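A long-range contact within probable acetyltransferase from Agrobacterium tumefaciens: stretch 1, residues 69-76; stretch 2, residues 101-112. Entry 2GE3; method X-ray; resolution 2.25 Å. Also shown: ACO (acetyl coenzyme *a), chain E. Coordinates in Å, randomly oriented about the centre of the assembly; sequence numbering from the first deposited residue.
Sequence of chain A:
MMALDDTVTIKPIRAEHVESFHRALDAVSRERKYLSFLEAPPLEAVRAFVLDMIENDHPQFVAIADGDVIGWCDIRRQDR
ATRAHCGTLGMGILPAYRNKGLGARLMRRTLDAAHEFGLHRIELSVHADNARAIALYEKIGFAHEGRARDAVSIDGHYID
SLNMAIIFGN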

ATOM      1  N   VAL A  69     -20.823  14.008  13.073  1.00 36.06           N
ATOM      2  CA  VAL A  69     -19.422  13.870  12.622  1.00 34.50           C
ATOM      3  C   VAL A  69     -19.272  14.748  11.374  1.00 34.06           C
ATOM      4  O   VAL A  69     -19.939  14.524  10.359  1.00 32.83           O
ATOM      5  N   ILE A  70     -18.437  15.791  11.478  1.00 33.18           N
ATOM      6  CA  ILE A  70     -18.180  16.668  10.329  1.00 31.67           C
ATOM      7  C   ILE A  70     -16.740  16.493   9.772  1.00 29.66           C
ATOM      8  O   ILE A  70     -16.362  17.100   8.778  1.00 28.39           O
ATOM      9  N   GLY A  71     -15.990  15.558  10.356  1.00 28.99           N
ATOM     10  CA  GLY A  71     -14.627  15.358   9.973  1.00 29.68           C
ATOM     11  C   GLY A  71     -14.041  14.206  10.751  1.00 29.71           C
ATOM     12  O   GLY A  71     -14.575  13.864  11.758  1.00 28.75           O
ATOM     13  N   TRP A  72     -12.940  13.628  10.235  1.00 28.22           N
ATOM     14  CA  TRP A  72     -12.275  12.480  10.850  1.00 28.61           C
ATOM     15  C   TRP A  72     -10.814  12.460  10.411  1.00 27.64           C
ATOM     16  O   TRP A  72     -10.443  13.044   9.429  1.00 25.66           O
ATOM     17  N   CYS A  73      -9.996  11.782  11.188  1.00 29.94           N
ATOM     18  CA  CYS A  73      -8.641  11.566  10.822  1.00 30.38           C
ATOM     19  C   CYS A  73      -8.339  10.221  11.447  1.00 30.82           C
ATOM     20  O   CYS A  73      -8.619  10.000  12.627  1.00 32.14           O
ATOM     21  N   ASP A  74      -7.689   9.345  10.705  1.00 30.63           N
ATOM     22  CA  ASP A  74      -7.372   8.068  11.281  1.00 32.57           C
ATOM     23  C   ASP A  74      -6.047   7.457  10.795  1.00 33.06           C
ATOM     24  O   ASP A  74      -5.505   7.823   9.745  1.00 30.72           O
ATOM     25  N   ILE A  75      -5.486   6.591  11.633  1.00 33.39           N
ATOM     26  CA  ILE A  75      -4.199   5.977  11.279  1.00 34.43           C
ATOM     27  C   ILE A  75      -4.389   4.444  11.330  1.00 36.67           C
ATOM     28  O   ILE A  75      -4.723   3.907  12.397  1.00 37.07           O
ATOM     29  N   ARG A  76      -4.279   3.773  10.175  1.00 38.37           N
ATOM     30  CA  ARG A  76      -4.262   2.304  10.140  1.00 41.76           C
ATOM     31  C   ARG A  76      -2.828   1.733  10.203  1.00 40.73           C
ATOM     32  O   ARG A  76      -1.986   1.969   9.304  1.00 37.54           O
ATOM     33  N   GLY A 101      -8.657  25.554  10.015  1.00 28.33           N
ATOM     34  CA  GLY A 101      -7.724  25.120  11.030  1.00 28.49           C
ATOM     35  C   GLY A 101      -8.123  23.811  11.694  1.00 28.90           C
ATOM     36  O   GLY A 101      -7.391  23.278  12.567  1.00 29.12           O
ATOM     37  N   LEU A 102      -9.273  23.293  11.293  1.00 27.12           N
ATOM     38  CA  LEU A 102      -9.790  22.055  11.861  1.00 28.12           C
ATOM     39  C   LEU A 102      -8.998  20.747  11.462  1.00 27.32           C
ATOM     40  O   LEU A 102      -8.764  19.830  12.300  1.00 27.35           O
ATOM     41  N   GLY A 103      -8.537  20.686  10.227  1.00 26.26           N
ATOM     42  CA  GLY A 103      -7.694  19.576   9.816  1.00 24.14           C
ATOM     43  C   GLY A 103      -6.407  19.553  10.594  1.00 25.45           C
ATOM     44  O   GLY A 103      -5.930  18.498  10.967  1.00 24.38           O
ATOM     45  N   ALA A 104      -5.823  20.731  10.805  1.00 24.84           N
ATOM     46  CA  ALA A 104      -4.591  20.852  11.598  1.00 26.58           C
ATOM     47  C   ALA A 104      -4.800  20.338  12.980  1.00 27.79           C
ATOM     48  O   ALA A 104      -3.993  19.555  13.447  1.00 29.82           O
ATOM     49  N   ARG A 105      -5.962  20.651  13.595  1.00 27.35           N
ATOM     50  CA  ARG A 105      -6.253  20.165  14.942  1.00 26.43           C
ATOM     51  C   ARG A 105      -6.493  18.685  15.010  1.00 26.62           C
ATOM     52  O   ARG A 105      -6.019  18.016  15.894  1.00 25.28           O
ATOM     53  N   LEU A 106      -7.308  18.174  14.110  1.00 28.52           N
ATOM     54  CA  LEU A 106      -7.525  16.711  14.017  1.00 29.91           C
ATOM     55  C   LEU A 106      -6.220  15.938  13.779  1.00 31.16           C
ATOM     56  O   LEU A 106      -6.002  14.898  14.425  1.00 31.11           O
HETATM   57  N   MSE A 107      -5.364  16.418  12.862  1.00 30.25           N
HETATM   58  CA  MSE A 107      -4.063  15.802  12.636  1.00 35.40           C
HETATM   59  C   MSE A 107      -3.168  15.783  13.859  1.00 31.74           C
HETATM   60  O   MSE A 107      -2.635  14.764  14.168  1.00 29.34           O
ATOM     61  N   ARG A 108      -2.999  16.930  14.549  1.00 31.27           N
ATOM     62  CA  ARG A 108      -2.236  16.973  15.791  1.00 30.51           C
ATOM     63  C   ARG A 108      -2.627  15.983  16.852  1.00 30.85           C
ATOM     64  O   ARG A 108      -1.751  15.408  17.536  1.00 29.70           O
ATOM     65  N   ARG A 109      -3.934  15.865  17.083  1.00 30.21           N
ATOM     66  CA  ARG A 109      -4.445  14.900  18.052  1.00 29.60           C
ATOM     67  C   ARG A 109      -4.160  13.478  17.599  1.00 30.39           C
ATOM     68  O   ARG A 109      -3.838  12.586  18.417  1.00 31.00           O
ATOM     69  N   THR A 110      -4.356  13.233  16.310  1.00 29.53           N
ATOM     70  CA  THR A 110      -4.256  11.883  15.751  1.00 28.69           C
ATOM     71  C   THR A 110      -2.783  11.433  15.732  1.00 28.39           C
ATOM     72  O   THR A 110      -2.504  10.304  16.062  1.00 29.07           O
ATOM     73  N   LEU A 111      -1.852  12.312  15.365  1.00 28.20           N
ATOM     74  CA  LEU A 111      -0.406  12.033  15.426  1.00 28.79           C
ATOM     75  C   LEU A 111       0.127  11.856  16.815  1.00 30.77           C
ATOM     76  O   LEU A 111       1.049  11.030  17.083  1.00 30.72           O
ATOM     77  N   ASP A 112      -0.358  12.695  17.734  1.00 32.91           N
ATOM     78  CA  ASP A 112       0.047  12.500  19.066  1.00 33.15           C
ATOM     79  C   ASP A 112      -0.407  11.118  19.604  1.00 32.87           C
ATOM     80  O   ASP A 112       0.392  10.386  20.212  1.00 31.64           O
TER

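The helix of stretch 2 packs on the strand of stretch 1, running roughly along it at 30°. No hydrogen bond links the two, so the contact is one of side-chain packing.

Gly101 caps the helix N-terminus. Its N donates to ACO O2A at 2.8 Å, and its positive phi suits glycine. Leu102 points toward the strand, chi1 t and chi2 p. Its CD2 lies 3.7 Å from Ile70 CD1; Ile70, chi1 p, starts sideways but its end comes nearer. Gly103 N donates to ACO O4A at 2.9 Å. A CB here would clash with ACO O6A. Ala104 N donates to ACO O1A at 3.1 Å. The helix start thus holds the pyrophosphate of acetyl coenzyme A through backbone NH groups.

Leu106 points toward the strand with chi1 at -128°, between wells. Its CG lies 3.8 Å from Cys73 CB, and its CD2 lies 3.8 Å from Trp72 N. Gly71 leaves room for that CD2. Selenomethionine Met107 points away, yet its CA is 4.1 Å from Cys73 SG.

Thr110, chi1 m, points in. Its OG1 donates to Leu106 O at 2.7 Å and sits 3.5 Å from the SG of Cys73, chi1 t. Its CG2 meets Ile75 CG1 at 3.7 Å. Leu111, m and t, starts away, but its CD2 reaches Ile75 CD1 at 4.1 Å.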

ATOM      1  CB  VAL A  69     -18.929  12.364  12.343  1.00 34.86           C
ATOM      2  CG1 VAL A  69     -17.515  12.320  11.616  1.00 36.21           C
ATOM      3  CG2 VAL A  69     -18.880  11.490  13.653  1.00 34.12           C
ATOM      4  CB  ILE A  70     -18.545  18.151  10.660  1.00 33.39           C
ATOM      5  CG1 ILE A  70     -17.936  18.566  11.977  1.00 34.81           C
ATOM      6  CG2 ILE A  70     -20.040  18.362  10.864  1.00 32.29           C
ATOM      7  CD1 ILE A  70     -16.913  19.607  11.845  1.00 36.13           C
ATOM      8  CB  TRP A  72     -12.937  11.177  10.454  1.00 27.30           C
ATOM      9  CG  TRP A  72     -12.620  10.775   9.038  1.00 29.85           C
ATOM     10  CD1 TRP A  72     -11.619   9.921   8.625  1.00 26.98           C
ATOM     11  CD2 TRP A  72     -13.300  11.212   7.858  1.00 25.51           C
ATOM     12  NE1 TRP A  72     -11.690   9.759   7.277  1.00 28.90           N
ATOM     13  CE2 TRP A  72     -12.705  10.548   6.779  1.00 29.58           C
ATOM     14  CE3 TRP A  72     -14.411  12.082   7.624  1.00 29.73           C
ATOM     15  CZ2 TRP A  72     -13.122  10.749   5.426  1.00 29.96           C
ATOM     16  CZ3 TRP A  72     -14.852  12.259   6.255  1.00 29.09           C
ATOM     17  CH2 TRP A  72     -14.197  11.615   5.210  1.00 29.05           C
ATOM     18  CB  CYS A  73      -7.759  12.732  11.362  1.00 28.93           C
ATOM     19  SG  CYS A  73      -5.987  12.594  11.038  1.00 31.57           S
ATOM     20  CB  ASP A  74      -8.544   7.083  11.245  1.00 32.55           C
ATOM     21  CG  ASP A  74      -9.078   6.782   9.831  1.00 38.55           C
ATOM     22  OD1 ASP A  74      -8.304   6.777   8.828  1.00 44.54           O
ATOM     23  OD2 ASP A  74     -10.318   6.479   9.741  1.00 47.68           O
ATOM     24  CB  ILE A  75      -2.971   6.545  12.104  1.00 34.13           C
ATOM     25  CG1 ILE A  75      -2.765   8.037  11.811  1.00 32.93           C
ATOM     26  CG2 ILE A  75      -1.629   5.783  11.782  1.00 33.29           C
ATOM     27  CD1 ILE A  75      -1.664   8.797  12.627  1.00 30.26           C
ATOM     28  CB  ARG A  76      -5.071   1.746   8.963  1.00 40.99           C
ATOM     29  CG  ARG A  76      -4.466   2.023   7.529  1.00 49.58           C
ATOM     30  CD  ARG A  76      -5.382   1.503   6.360  1.00 50.70           C
ATOM     31  NE  ARG A  76      -6.746   1.873   6.773  1.00 64.41           N
ATOM     32  CZ  ARG A  76      -7.301   3.039   6.487  1.00 69.33           C
ATOM     33  NH1 ARG A  76      -6.609   3.915   5.728  1.00 71.20           N
ATOM     34  NH2 ARG A  76      -8.529   3.319   6.952  1.00 70.25           N
ATOM     35  CB  LEU A 102     -11.271  21.911  11.499  1.00 27.21           C
ATOM     36  CG  LEU A 102     -11.941  20.637  12.009  1.00 34.05           C
ATOM     37  CD1 LEU A 102     -11.977  20.684  13.639  1.00 33.25           C
ATOM     38  CD2 LEU A 102     -13.337  20.584  11.415  1.00 34.25           C
ATOM     39  CB  ALA A 104      -4.087  22.275  11.575  1.00 24.40           C
ATOM     40  CB  ARG A 105      -7.513  20.864  15.560  1.00 22.71           C
ATOM     41  CG  ARG A 105      -7.469  22.388  15.782  1.00 24.37           C
ATOM     42  CD  ARG A 105      -8.540  22.648  16.814  1.00 35.28           C
ATOM     43  NE  ARG A 105      -9.717  23.178  16.306  1.00 43.20           N
ATOM     44  CZ  ARG A 105     -10.937  22.983  16.807  1.00 45.26           C
ATOM     45  NH1 ARG A 105     -11.197  22.153  17.812  1.00 42.77           N
ATOM     46  NH2 ARG A 105     -11.922  23.630  16.217  1.00 42.86           N
ATOM     47  CB  LEU A 106      -8.454  16.440  12.847  1.00 29.27           C
ATOM     48  CG  LEU A 106      -9.762  15.645  12.748  1.00 31.70           C
ATOM     49  CD1 LEU A 106     -10.582  15.421  13.998  1.00 29.63           C
ATOM     50  CD2 LEU A 106     -10.607  16.340  11.569  1.00 30.46           C
HETATM   51  CB  MSE A 107      -3.288  16.514  11.538  1.00 33.23           C
HETATM   52  CG  MSE A 107      -2.441  15.552  10.649  1.00 44.56           C
HETATM   53 SE   MSE A 107      -2.373  16.436   8.802  1.00 54.95          SE
HETATM   54  CE  MSE A 107      -4.090  17.106   9.116  1.00 57.69           C
ATOM     55  CB  ARG A 108      -2.237  18.408  16.370  1.00 31.71           C
ATOM     56  CG  ARG A 108      -1.639  19.339  15.383  1.00 30.31           C
ATOM     57  CD  ARG A 108      -0.899  20.499  15.881  1.00 32.21           C
ATOM     58  NE  ARG A 108      -1.347  21.669  15.169  1.00 32.71           N
ATOM     59  CZ  ARG A 108      -0.697  22.373  14.257  1.00 39.79           C
ATOM     60  NH1 ARG A 108       0.614  22.092  13.812  1.00 40.57           N
ATOM     61  NH2 ARG A 108      -1.394  23.432  13.812  1.00 31.53           N
ATOM     62  CB  ARG A 109      -5.959  15.054  18.245  1.00 29.25           C
ATOM     63  CG  ARG A 109      -6.353  16.351  19.084  1.00 29.72           C
ATOM     64  CD  ARG A 109      -5.863  16.147  20.584  1.00 31.39           C
ATOM     65  NE  ARG A 109      -6.622  15.068  21.258  1.00 36.18           N
ATOM     66  CZ  ARG A 109      -7.898  15.191  21.665  1.00 41.68           C
ATOM     67  NH1 ARG A 109      -8.594  16.318  21.418  1.00 41.93           N
ATOM     68  NH2 ARG A 109      -8.504  14.180  22.279  1.00 40.48           N
ATOM     69  CB  THR A 110      -4.937  11.782  14.358  1.00 29.09           C
ATOM     70  OG1 THR A 110      -6.301  12.215  14.487  1.00 29.05           O
ATOM     71  CG2 THR A 110      -4.900  10.288  13.743  1.00 26.79           C
ATOM     72  CB  LEU A 111       0.382  13.160  14.712  1.00 27.88           C
ATOM     73  CG  LEU A 111       0.190  13.221  13.157  1.00 32.16           C
ATOM     74  CD1 LEU A 111       0.826  14.478  12.635  1.00 32.09           C
ATOM     75  CD2 LEU A 111       0.848  11.968  12.415  1.00 24.73           C
ATOM     76  CB  ASP A 112      -0.392  13.640  19.942  1.00 35.32           C
ATOM     77  CG  ASP A 112       0.779  14.088  20.883  1.00 43.33           C
ATOM     78  OD1 ASP A 112       1.845  14.675  20.391  1.00 47.49           O
ATOM     79  OD2 ASP A 112       0.641  13.765  22.070  1.00 37.98           O
TER
HETATM   80  N1A ACO E1301      -3.748  26.086  -1.999  1.00 27.30           N
HETATM   81  C2A ACO E1301      -2.720  26.229  -1.162  1.00 26.45           C
HETATM   82  N3A ACO E1301      -2.915  26.269   0.168  1.00 28.57           N
HETATM   83  C4A ACO E1301      -4.166  26.196   0.690  1.00 24.63           C
HETATM   84  C5A ACO E1301      -5.311  26.020  -0.154  1.00 27.84           C
HETATM   85  C6A ACO E1301      -5.047  25.974  -1.588  1.00 28.23           C
HETATM   86  N6A ACO E1301      -6.159  25.782  -2.412  1.00 27.35           N
HETATM   87  N7A ACO E1301      -6.454  26.031   0.643  1.00 25.35           N
HETATM   88  C8A ACO E1301      -6.077  26.137   1.918  1.00 23.91           C
HETATM   89  N9A ACO E1301      -4.723  26.270   1.929  1.00 27.10           N
HETATM   90  C1B ACO E1301      -3.937  26.371   3.131  1.00 26.83           C
HETATM   91  C2B ACO E1301      -4.507  27.241   4.239  1.00 28.46           C
HETATM   92  O2B ACO E1301      -3.940  28.554   4.029  1.00 29.50           O
HETATM   93  C3B ACO E1301      -3.912  26.447   5.411  1.00 32.14           C
HETATM   94  O3B ACO E1301      -2.497  26.686   5.452  1.00 39.90           O
HETATM   95  P3B ACO E1301      -1.738  27.886   6.276  1.00 43.51           P
HETATM   96  O7A ACO E1301      -2.046  29.264   5.703  1.00 49.48           O
HETATM   97  O8A ACO E1301      -0.316  27.443   5.922  1.00 46.38           O
HETATM   98  O9A ACO E1301      -2.344  27.848   7.640  1.00 45.26           O
HETATM   99  C4B ACO E1301      -4.003  24.971   5.021  1.00 29.90           C
HETATM  100  O4B ACO E1301      -3.912  24.992   3.602  1.00 28.96           O
HETATM  101  C5B ACO E1301      -5.378  24.358   5.412  1.00 29.70           C
HETATM  102  O5B ACO E1301      -5.371  24.120   6.811  1.00 21.21           O
HETATM  103  P1A ACO E1301      -6.600  23.683   7.640  1.00 26.44           P
HETATM  104  O1A ACO E1301      -5.985  23.114   8.863  1.00 29.36           O
HETATM  105  O2A ACO E1301      -7.410  24.959   7.563  1.00 29.82           O
HETATM  106  O3A ACO E1301      -7.193  22.512   6.684  1.00 24.09           O
HETATM  107  P2A ACO E1301      -8.620  21.875   6.616  1.00 25.95           P
HETATM  108  O4A ACO E1301      -9.502  22.005   7.818  1.00 28.81           O
HETATM  109  O5A ACO E1301      -9.171  22.399   5.317  1.00 23.99           O
HETATM  110  O6A ACO E1301      -8.231  20.282   6.473  1.00 24.13           O
HETATM  111  CBP ACO E1301      -8.204  18.782   4.542  1.00 26.35           C
HETATM  112  CCP ACO E1301      -7.454  19.872   5.328  1.00 20.44           C
HETATM  113  CDP ACO E1301      -7.385  18.521   3.234  1.00 19.66           C
HETATM  114  CEP ACO E1301      -8.356  17.503   5.364  1.00 22.53           C
HETATM  115  CAP ACO E1301      -9.701  19.174   4.215  1.00 25.06           C
HETATM  116  OAP ACO E1301      -9.626  20.366   3.473  1.00 23.00           O
HETATM  117  C9P ACO E1301     -10.559  18.229   3.422  1.00 24.39           C
HETATM  118  O9P ACO E1301     -11.231  17.378   4.005  1.00 26.41           O
HETATM  119  N8P ACO E1301     -10.595  18.346   2.079  1.00 22.09           N
HETATM  120  C7P ACO E1301     -11.351  17.337   1.300  1.00 18.57           C
HETATM  121  C6P ACO E1301     -10.879  15.913   1.505  1.00 19.76           C
HETATM  122  C5P ACO E1301      -9.395  15.640   1.450  1.00 19.64           C
HETATM  123  O5P ACO E1301      -8.638  16.215   0.675  1.00 23.36           O
HETATM  124  N4P ACO E1301      -8.955  14.669   2.261  1.00 24.43           N
HETATM  125  C3P ACO E1301      -7.542  14.528   2.552  1.00 29.40           C
HETATM  126  C2P ACO E1301      -6.823  14.071   1.306  1.00 42.06           C
HETATM  127  S1P ACO E1301      -7.296  12.405   0.909  1.00 51.74           S
HETATM  128  C   ACO E1301      -5.706  12.401   0.395  1.00 46.42           C
HETATM  129  O   ACO E1301      -4.957  13.194   0.896  1.00 44.11           O
HETATM  130  CH3 ACO E1301      -5.343  11.315  -0.587  1.00 47.99           C